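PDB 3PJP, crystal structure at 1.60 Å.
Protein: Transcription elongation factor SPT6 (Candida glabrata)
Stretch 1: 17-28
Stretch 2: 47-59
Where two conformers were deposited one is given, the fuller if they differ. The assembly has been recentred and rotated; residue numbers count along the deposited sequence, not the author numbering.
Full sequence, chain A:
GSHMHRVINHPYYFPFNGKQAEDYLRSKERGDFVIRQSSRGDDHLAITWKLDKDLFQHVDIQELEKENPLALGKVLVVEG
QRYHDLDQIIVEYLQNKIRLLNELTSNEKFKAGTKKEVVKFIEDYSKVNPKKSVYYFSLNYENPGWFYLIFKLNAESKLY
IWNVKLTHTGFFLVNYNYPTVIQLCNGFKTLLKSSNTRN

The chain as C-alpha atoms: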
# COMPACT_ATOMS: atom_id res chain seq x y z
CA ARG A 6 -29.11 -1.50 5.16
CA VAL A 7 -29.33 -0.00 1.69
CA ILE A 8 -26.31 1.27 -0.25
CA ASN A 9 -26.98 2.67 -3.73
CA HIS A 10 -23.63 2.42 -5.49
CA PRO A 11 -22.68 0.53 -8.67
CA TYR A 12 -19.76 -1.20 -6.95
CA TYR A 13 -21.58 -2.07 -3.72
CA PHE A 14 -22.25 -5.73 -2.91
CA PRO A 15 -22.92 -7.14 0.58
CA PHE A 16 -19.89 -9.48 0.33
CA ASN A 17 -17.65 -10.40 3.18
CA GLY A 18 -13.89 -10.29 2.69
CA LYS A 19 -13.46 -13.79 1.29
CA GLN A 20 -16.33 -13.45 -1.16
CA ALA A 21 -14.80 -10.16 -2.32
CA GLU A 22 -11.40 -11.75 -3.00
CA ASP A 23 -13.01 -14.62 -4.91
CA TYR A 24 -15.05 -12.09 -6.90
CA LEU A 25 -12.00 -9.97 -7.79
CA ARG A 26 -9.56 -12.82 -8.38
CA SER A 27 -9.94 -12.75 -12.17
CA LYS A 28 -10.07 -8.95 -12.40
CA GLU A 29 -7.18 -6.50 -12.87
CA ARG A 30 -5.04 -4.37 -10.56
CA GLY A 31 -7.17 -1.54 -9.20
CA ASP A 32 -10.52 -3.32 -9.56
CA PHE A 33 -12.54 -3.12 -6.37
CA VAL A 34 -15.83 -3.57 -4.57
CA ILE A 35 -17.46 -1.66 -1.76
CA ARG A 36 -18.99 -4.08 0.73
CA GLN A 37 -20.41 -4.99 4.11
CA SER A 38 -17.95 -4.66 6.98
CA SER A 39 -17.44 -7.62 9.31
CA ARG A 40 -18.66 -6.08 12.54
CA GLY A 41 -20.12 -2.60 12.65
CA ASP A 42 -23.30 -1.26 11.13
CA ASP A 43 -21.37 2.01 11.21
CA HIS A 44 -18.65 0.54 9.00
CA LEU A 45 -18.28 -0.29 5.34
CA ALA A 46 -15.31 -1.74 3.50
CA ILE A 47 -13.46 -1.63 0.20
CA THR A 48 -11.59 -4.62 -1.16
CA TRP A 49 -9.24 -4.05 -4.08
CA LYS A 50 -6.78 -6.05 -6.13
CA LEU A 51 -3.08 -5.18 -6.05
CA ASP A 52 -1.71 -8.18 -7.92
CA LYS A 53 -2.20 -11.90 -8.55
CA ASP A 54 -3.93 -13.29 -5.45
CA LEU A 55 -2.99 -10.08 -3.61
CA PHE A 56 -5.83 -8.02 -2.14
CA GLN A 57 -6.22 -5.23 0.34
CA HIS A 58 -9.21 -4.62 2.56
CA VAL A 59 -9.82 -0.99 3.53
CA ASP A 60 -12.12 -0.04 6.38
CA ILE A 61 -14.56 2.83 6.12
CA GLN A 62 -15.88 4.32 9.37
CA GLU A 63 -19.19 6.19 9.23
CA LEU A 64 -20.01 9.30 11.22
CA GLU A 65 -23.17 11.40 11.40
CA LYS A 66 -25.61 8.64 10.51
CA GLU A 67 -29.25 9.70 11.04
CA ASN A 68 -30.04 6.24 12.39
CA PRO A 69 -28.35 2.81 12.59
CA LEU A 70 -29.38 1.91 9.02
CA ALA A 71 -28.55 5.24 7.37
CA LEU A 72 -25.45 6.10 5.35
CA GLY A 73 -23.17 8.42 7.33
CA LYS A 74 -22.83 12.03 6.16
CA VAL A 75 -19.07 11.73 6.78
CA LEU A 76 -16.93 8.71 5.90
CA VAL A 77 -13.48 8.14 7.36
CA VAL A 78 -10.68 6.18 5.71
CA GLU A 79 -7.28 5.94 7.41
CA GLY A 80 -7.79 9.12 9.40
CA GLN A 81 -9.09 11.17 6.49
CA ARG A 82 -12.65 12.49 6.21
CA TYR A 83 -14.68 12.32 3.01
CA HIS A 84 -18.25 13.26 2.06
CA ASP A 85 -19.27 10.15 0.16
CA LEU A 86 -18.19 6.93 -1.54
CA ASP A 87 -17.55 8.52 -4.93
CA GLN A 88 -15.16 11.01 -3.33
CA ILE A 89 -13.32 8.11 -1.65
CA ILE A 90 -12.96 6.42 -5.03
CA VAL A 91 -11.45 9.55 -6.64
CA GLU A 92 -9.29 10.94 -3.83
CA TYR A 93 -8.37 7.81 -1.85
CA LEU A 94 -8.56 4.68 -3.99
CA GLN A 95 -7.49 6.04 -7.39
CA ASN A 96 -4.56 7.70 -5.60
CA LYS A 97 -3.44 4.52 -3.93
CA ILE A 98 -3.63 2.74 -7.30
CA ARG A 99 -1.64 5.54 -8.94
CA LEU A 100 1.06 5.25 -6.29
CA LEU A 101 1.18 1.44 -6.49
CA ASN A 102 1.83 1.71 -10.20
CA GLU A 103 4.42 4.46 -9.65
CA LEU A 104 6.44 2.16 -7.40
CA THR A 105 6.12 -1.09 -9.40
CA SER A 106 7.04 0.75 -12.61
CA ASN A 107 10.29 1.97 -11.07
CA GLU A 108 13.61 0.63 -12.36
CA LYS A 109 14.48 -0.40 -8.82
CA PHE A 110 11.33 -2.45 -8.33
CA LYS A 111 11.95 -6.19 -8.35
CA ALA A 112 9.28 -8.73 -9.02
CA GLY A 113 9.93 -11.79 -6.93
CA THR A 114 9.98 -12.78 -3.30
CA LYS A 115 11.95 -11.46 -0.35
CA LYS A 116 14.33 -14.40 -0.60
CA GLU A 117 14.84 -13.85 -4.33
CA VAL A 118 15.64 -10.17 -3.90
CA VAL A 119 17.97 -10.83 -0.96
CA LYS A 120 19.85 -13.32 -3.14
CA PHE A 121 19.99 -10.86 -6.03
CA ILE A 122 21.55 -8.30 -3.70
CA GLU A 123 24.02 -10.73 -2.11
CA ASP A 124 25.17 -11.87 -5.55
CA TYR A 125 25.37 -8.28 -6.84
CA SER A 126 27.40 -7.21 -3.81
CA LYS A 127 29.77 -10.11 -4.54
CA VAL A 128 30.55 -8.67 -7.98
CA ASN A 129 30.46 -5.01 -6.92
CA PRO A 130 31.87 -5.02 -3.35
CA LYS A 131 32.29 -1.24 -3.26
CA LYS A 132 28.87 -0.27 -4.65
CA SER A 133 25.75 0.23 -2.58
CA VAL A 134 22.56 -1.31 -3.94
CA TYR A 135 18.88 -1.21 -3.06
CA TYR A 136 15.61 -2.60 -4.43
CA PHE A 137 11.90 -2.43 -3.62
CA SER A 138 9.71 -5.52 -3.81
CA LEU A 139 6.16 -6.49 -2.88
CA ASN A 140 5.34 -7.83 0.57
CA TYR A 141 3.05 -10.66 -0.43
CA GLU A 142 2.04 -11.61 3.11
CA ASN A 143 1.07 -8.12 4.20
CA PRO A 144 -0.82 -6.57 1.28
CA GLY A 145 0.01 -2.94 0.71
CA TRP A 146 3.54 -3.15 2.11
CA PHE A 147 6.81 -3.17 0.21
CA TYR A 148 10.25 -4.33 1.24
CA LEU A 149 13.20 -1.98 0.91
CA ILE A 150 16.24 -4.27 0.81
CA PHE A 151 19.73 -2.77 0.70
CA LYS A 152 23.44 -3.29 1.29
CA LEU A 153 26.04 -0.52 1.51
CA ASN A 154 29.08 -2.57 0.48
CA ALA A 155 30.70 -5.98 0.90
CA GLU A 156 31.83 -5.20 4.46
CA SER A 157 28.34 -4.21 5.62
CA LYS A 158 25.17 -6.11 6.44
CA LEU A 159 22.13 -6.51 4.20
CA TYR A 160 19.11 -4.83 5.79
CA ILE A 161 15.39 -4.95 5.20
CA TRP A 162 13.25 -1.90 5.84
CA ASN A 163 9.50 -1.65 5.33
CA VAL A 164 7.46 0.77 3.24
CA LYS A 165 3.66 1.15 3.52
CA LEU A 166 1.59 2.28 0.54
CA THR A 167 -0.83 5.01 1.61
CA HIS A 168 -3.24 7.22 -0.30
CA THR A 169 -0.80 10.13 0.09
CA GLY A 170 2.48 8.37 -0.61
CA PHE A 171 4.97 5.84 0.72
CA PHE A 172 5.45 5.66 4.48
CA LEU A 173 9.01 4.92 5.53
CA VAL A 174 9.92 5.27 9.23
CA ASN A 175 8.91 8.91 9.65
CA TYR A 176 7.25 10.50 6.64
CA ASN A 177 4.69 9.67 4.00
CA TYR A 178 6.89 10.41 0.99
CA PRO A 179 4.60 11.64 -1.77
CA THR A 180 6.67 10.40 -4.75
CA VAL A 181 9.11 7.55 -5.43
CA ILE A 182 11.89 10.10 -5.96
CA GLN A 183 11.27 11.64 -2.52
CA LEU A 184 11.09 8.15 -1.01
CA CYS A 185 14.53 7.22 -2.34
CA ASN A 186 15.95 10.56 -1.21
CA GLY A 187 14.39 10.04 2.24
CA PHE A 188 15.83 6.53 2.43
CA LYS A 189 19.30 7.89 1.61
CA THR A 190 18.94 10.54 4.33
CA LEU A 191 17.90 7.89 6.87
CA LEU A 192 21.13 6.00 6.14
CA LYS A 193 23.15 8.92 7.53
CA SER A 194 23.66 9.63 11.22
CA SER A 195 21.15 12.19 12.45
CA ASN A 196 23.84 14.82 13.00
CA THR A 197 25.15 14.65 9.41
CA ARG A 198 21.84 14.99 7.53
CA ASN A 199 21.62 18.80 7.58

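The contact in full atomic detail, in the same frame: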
# COMPACT_ATOMS: atom_id res chain seq x y z
N ASN A 17 -18.69 -10.47 2.17
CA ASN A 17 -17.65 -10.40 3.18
C ASN A 17 -16.30 -10.42 2.47
O ASN A 17 -16.22 -10.47 1.24
CB ASN A 17 -17.78 -11.54 4.19
CG ASN A 17 -17.64 -12.92 3.55
OD1 ASN A 17 -16.97 -13.09 2.53
ND2 ASN A 17 -18.28 -13.90 4.17
N GLY A 18 -15.23 -10.36 3.25
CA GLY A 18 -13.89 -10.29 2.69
C GLY A 18 -13.53 -11.40 1.73
O GLY A 18 -12.97 -11.14 0.66
N LYS A 19 -13.83 -12.64 2.11
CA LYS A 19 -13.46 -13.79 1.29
C LYS A 19 -14.20 -13.78 -0.04
O LYS A 19 -13.61 -13.98 -1.10
CB LYS A 19 -13.73 -15.10 2.04
CG LYS A 19 -13.32 -16.34 1.26
CD LYS A 19 -11.83 -16.29 0.94
CE LYS A 19 -11.53 -16.96 -0.39
NZ LYS A 19 -11.90 -18.40 -0.41
N GLN A 20 -15.50 -13.52 0.04
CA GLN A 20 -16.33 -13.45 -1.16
C GLN A 20 -15.77 -12.39 -2.10
O GLN A 20 -15.67 -12.62 -3.31
CB GLN A 20 -17.79 -13.15 -0.79
CG GLN A 20 -18.50 -14.32 -0.08
CD GLN A 20 -19.85 -13.93 0.49
OE1 GLN A 20 -20.06 -12.79 0.90
NE2 GLN A 20 -20.78 -14.88 0.50
N ALA A 21 -15.38 -11.25 -1.54
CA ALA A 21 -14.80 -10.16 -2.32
C ALA A 21 -13.52 -10.58 -3.04
O ALA A 21 -13.32 -10.26 -4.21
CB ALA A 21 -14.55 -8.92 -1.43
N GLU A 22 -12.63 -11.30 -2.35
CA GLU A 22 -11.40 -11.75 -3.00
C GLU A 22 -11.71 -12.74 -4.13
O GLU A 22 -11.15 -12.65 -5.22
CB GLU A 22 -10.45 -12.39 -1.98
CG GLU A 22 -10.02 -11.45 -0.86
CD GLU A 22 -8.92 -12.04 -0.02
OE1 GLU A 22 -8.57 -13.22 -0.24
OE2 GLU A 22 -8.38 -11.33 0.86
N ASP A 23 -12.61 -13.68 -3.86
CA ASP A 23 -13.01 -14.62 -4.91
C ASP A 23 -13.62 -13.89 -6.10
O ASP A 23 -13.36 -14.24 -7.25
CB ASP A 23 -13.96 -15.68 -4.37
CG ASP A 23 -13.26 -16.69 -3.48
OD1 ASP A 23 -12.01 -16.75 -3.50
OD2 ASP A 23 -13.96 -17.44 -2.77
N TYR A 24 -14.42 -12.86 -5.83
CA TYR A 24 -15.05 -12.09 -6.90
C TYR A 24 -14.01 -11.33 -7.74
O TYR A 24 -14.12 -11.28 -8.97
CB TYR A 24 -16.10 -11.14 -6.33
CG TYR A 24 -16.78 -10.24 -7.34
CD1 TYR A 24 -17.89 -10.67 -8.05
CD2 TYR A 24 -16.32 -8.94 -7.55
CE1 TYR A 24 -18.51 -9.83 -8.97
CE2 TYR A 24 -16.93 -8.10 -8.47
CZ TYR A 24 -18.03 -8.55 -9.17
OH TYR A 24 -18.66 -7.72 -10.08
N LEU A 25 -13.00 -10.76 -7.08
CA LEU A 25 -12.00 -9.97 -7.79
C LEU A 25 -10.84 -10.77 -8.37
O LEU A 25 -10.02 -10.22 -9.10
CB LEU A 25 -11.42 -8.91 -6.86
CG LEU A 25 -12.34 -7.81 -6.35
CD1 LEU A 25 -11.59 -7.02 -5.26
CD2 LEU A 25 -12.76 -6.90 -7.50
N ARG A 26 -10.76 -12.06 -8.04
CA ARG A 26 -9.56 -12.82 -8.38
C ARG A 26 -9.19 -12.78 -9.86
O ARG A 26 -8.01 -12.76 -10.20
CB ARG A 26 -9.66 -14.27 -7.90
CG ARG A 26 -8.34 -15.01 -8.00
CD ARG A 26 -8.44 -16.40 -7.41
NE ARG A 26 -9.17 -16.38 -6.14
CZ ARG A 26 -8.63 -16.05 -4.97
NH1 ARG A 26 -7.35 -15.71 -4.90
NH2 ARG A 26 -9.38 -16.06 -3.88
N SER A 27 -10.19 -12.74 -10.73
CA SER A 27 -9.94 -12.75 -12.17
C SER A 27 -9.90 -11.35 -12.77
O SER A 27 -9.71 -11.19 -13.97
CB SER A 27 -11.01 -13.58 -12.88
OG SER A 27 -12.26 -12.91 -12.85
N LYS A 28 -10.10 -10.33 -11.93
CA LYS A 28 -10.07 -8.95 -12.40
C LYS A 28 -8.64 -8.42 -12.50
O LYS A 28 -7.68 -9.18 -12.41
CB LYS A 28 -10.93 -8.06 -11.49
CG LYS A 28 -12.40 -8.50 -11.39
CD LYS A 28 -13.11 -8.38 -12.73
CE LYS A 28 -14.58 -8.73 -12.62
NZ LYS A 28 -15.32 -7.82 -11.70
N ILE A 47 -13.83 -1.50 1.60
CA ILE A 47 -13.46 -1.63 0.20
C ILE A 47 -12.41 -2.72 0.08
O ILE A 47 -11.44 -2.74 0.83
CB ILE A 47 -12.92 -0.32 -0.38
CG1 ILE A 47 -14.07 0.65 -0.66
CG2 ILE A 47 -12.15 -0.58 -1.67
CD1 ILE A 47 -13.59 2.05 -1.05
N THR A 48 -12.62 -3.65 -0.84
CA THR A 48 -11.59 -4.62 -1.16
C THR A 48 -11.09 -4.32 -2.56
O THR A 48 -11.89 -4.07 -3.46
CB THR A 48 -12.12 -6.08 -1.13
OG1 THR A 48 -12.58 -6.38 0.19
CG2 THR A 48 -11.03 -7.05 -1.54
N TRP A 49 -9.78 -4.30 -2.75
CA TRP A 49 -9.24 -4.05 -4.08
C TRP A 49 -8.07 -4.95 -4.40
O TRP A 49 -7.43 -5.50 -3.49
CB TRP A 49 -8.90 -2.56 -4.28
CG TRP A 49 -7.76 -1.98 -3.45
CD1 TRP A 49 -7.79 -1.66 -2.12
CD2 TRP A 49 -6.47 -1.61 -3.92
NE1 TRP A 49 -6.57 -1.12 -1.73
CE2 TRP A 49 -5.75 -1.08 -2.83
CE3 TRP A 49 -5.85 -1.67 -5.17
CZ2 TRP A 49 -4.43 -0.62 -2.95
CZ3 TRP A 49 -4.55 -1.21 -5.29
CH2 TRP A 49 -3.85 -0.70 -4.19
N LYS A 50 -7.80 -5.11 -5.69
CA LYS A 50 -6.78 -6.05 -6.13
C LYS A 50 -5.47 -5.34 -6.46
O LYS A 50 -5.43 -4.44 -7.29
CB LYS A 50 -7.26 -6.86 -7.34
CG LYS A 50 -6.24 -7.91 -7.81
CD LYS A 50 -6.71 -8.66 -9.06
CE LYS A 50 -5.66 -9.68 -9.48
NZ LYS A 50 -6.07 -10.50 -10.65
N LEU A 51 -4.39 -5.76 -5.80
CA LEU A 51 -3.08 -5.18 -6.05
C LEU A 51 -2.32 -5.97 -7.10
O LEU A 51 -1.55 -5.40 -7.88
CB LEU A 51 -2.24 -5.16 -4.77
CG LEU A 51 -2.58 -4.10 -3.72
CD1 LEU A 51 -3.82 -4.48 -2.93
CD2 LEU A 51 -1.38 -3.92 -2.77
N ASP A 52 -2.49 -7.28 -7.08
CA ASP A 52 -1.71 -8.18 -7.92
C ASP A 52 -2.32 -9.57 -7.86
O ASP A 52 -3.30 -9.79 -7.14
CB ASP A 52 -0.27 -8.23 -7.39
CG ASP A 52 0.75 -8.51 -8.48
OD1 ASP A 52 1.20 -7.54 -9.14
OD2 ASP A 52 1.11 -9.69 -8.67
N LYS A 53 -1.73 -10.52 -8.58
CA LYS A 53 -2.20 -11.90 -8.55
C LYS A 53 -2.38 -12.40 -7.11
O LYS A 53 -1.43 -12.42 -6.32
CB LYS A 53 -1.24 -12.82 -9.32
CG LYS A 53 -1.64 -14.30 -9.30
CD LYS A 53 -0.72 -15.13 -10.19
CE LYS A 53 -0.89 -16.63 -9.94
NZ LYS A 53 -2.22 -17.14 -10.36
N ASP A 54 -3.60 -12.79 -6.78
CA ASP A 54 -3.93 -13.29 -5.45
C ASP A 54 -3.51 -12.36 -4.32
O ASP A 54 -3.27 -12.81 -3.19
CB ASP A 54 -3.34 -14.69 -5.27
CG ASP A 54 -3.88 -15.69 -6.30
OD1 ASP A 54 -5.05 -15.54 -6.72
OD2 ASP A 54 -3.14 -16.62 -6.69
N LEU A 55 -3.41 -11.06 -4.61
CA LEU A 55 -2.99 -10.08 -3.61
C LEU A 55 -4.04 -8.98 -3.47
O LEU A 55 -4.24 -8.18 -4.39
CB LEU A 55 -1.62 -9.50 -3.96
CG LEU A 55 -0.95 -8.57 -2.94
CD1 LEU A 55 -0.62 -9.31 -1.65
CD2 LEU A 55 0.30 -7.93 -3.52
N PHE A 56 -4.72 -8.95 -2.33
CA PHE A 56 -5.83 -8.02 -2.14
C PHE A 56 -5.70 -7.27 -0.84
O PHE A 56 -5.24 -7.81 0.17
CB PHE A 56 -7.16 -8.76 -2.10
CG PHE A 56 -7.30 -9.79 -3.16
CD1 PHE A 56 -7.84 -9.46 -4.40
CD2 PHE A 56 -6.90 -11.10 -2.93
CE1 PHE A 56 -7.97 -10.44 -5.39
CE2 PHE A 56 -7.04 -12.06 -3.91
CZ PHE A 56 -7.57 -11.73 -5.14
N GLN A 57 -6.17 -6.02 -0.87
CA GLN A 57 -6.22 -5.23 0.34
C GLN A 57 -7.65 -4.91 0.72
O GLN A 57 -8.48 -4.59 -0.13
CB GLN A 57 -5.41 -3.95 0.17
CG GLN A 57 -5.48 -3.02 1.37
CD GLN A 57 -4.55 -1.85 1.23
OE1 GLN A 57 -4.87 -0.87 0.55
NE2 GLN A 57 -3.39 -1.94 1.86
N HIS A 58 -7.92 -5.00 2.02
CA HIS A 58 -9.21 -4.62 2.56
C HIS A 58 -9.06 -3.32 3.35
O HIS A 58 -8.21 -3.21 4.23
CB HIS A 58 -9.75 -5.74 3.44
CG HIS A 58 -9.85 -7.06 2.74
ND1 HIS A 58 -10.98 -7.46 2.06
CD2 HIS A 58 -8.95 -8.07 2.62
CE1 HIS A 58 -10.78 -8.66 1.55
NE2 HIS A 58 -9.56 -9.06 1.87
N VAL A 59 -9.89 -2.34 2.99
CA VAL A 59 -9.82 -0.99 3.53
C VAL A 59 -11.09 -0.71 4.31
O VAL A 59 -12.20 -0.86 3.78
CB VAL A 59 -9.68 0.01 2.38
CG1 VAL A 59 -9.54 1.44 2.91
CG2 VAL A 59 -8.49 -0.37 1.51
O HOH W 1 -5.28 -13.52 -0.77
O HOH W 2 -5.40 -13.21 -8.89
O HOH W 3 -5.55 -15.30 -2.93

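A helix laid across a β-hairpin seals one sheet face with apolar contacts and pins its margins with polar ones, and this SPT6 fragment is a compact example. Strands 47-52 and 55-59 are joined by a type II turn from Asp52 to Leu55. The helix beginning at Gly18, capped by Asn17, runs 37° from the first strand's direction, with axes 8.6 Å apart at closest approach. Strand alternation directs Thr48, Lys50, Phe56 and His58 toward the helix, while Trp49, Leu55 and Gln57 point away.

Phe56 lies at the centre: Glu22 CB sits over its ring face, 4.0 Å from the centroid, and Leu25 CB approaches Phe56 CE1 at 4.1 Å. Ala21 CB, pointing toward the strands, lies 3.6 Å from Thr48 OG1.

Glu22 also reaches His58, whose NE2 donates to Glu22 OE2 at 2.8 Å; ND1 of the same ring hydrogen-bonds Thr48 OG1 at 2.7 Å, so the imidazole links helix and neighbouring strand. Toward the turn, Arg26 NH1 forms a salt bridge with Asp54 OD1 (2.9 Å), while its NH2 binds Asp23 OD1 (2.7 Å). Lys50, fully extended, places NZ against the type I turn from Leu25 to Lys28, donating to Arg26 O (3.0 Å) and Lys28 O (2.7 Å). Water 2 bridges Arg26 O and Asp54 N.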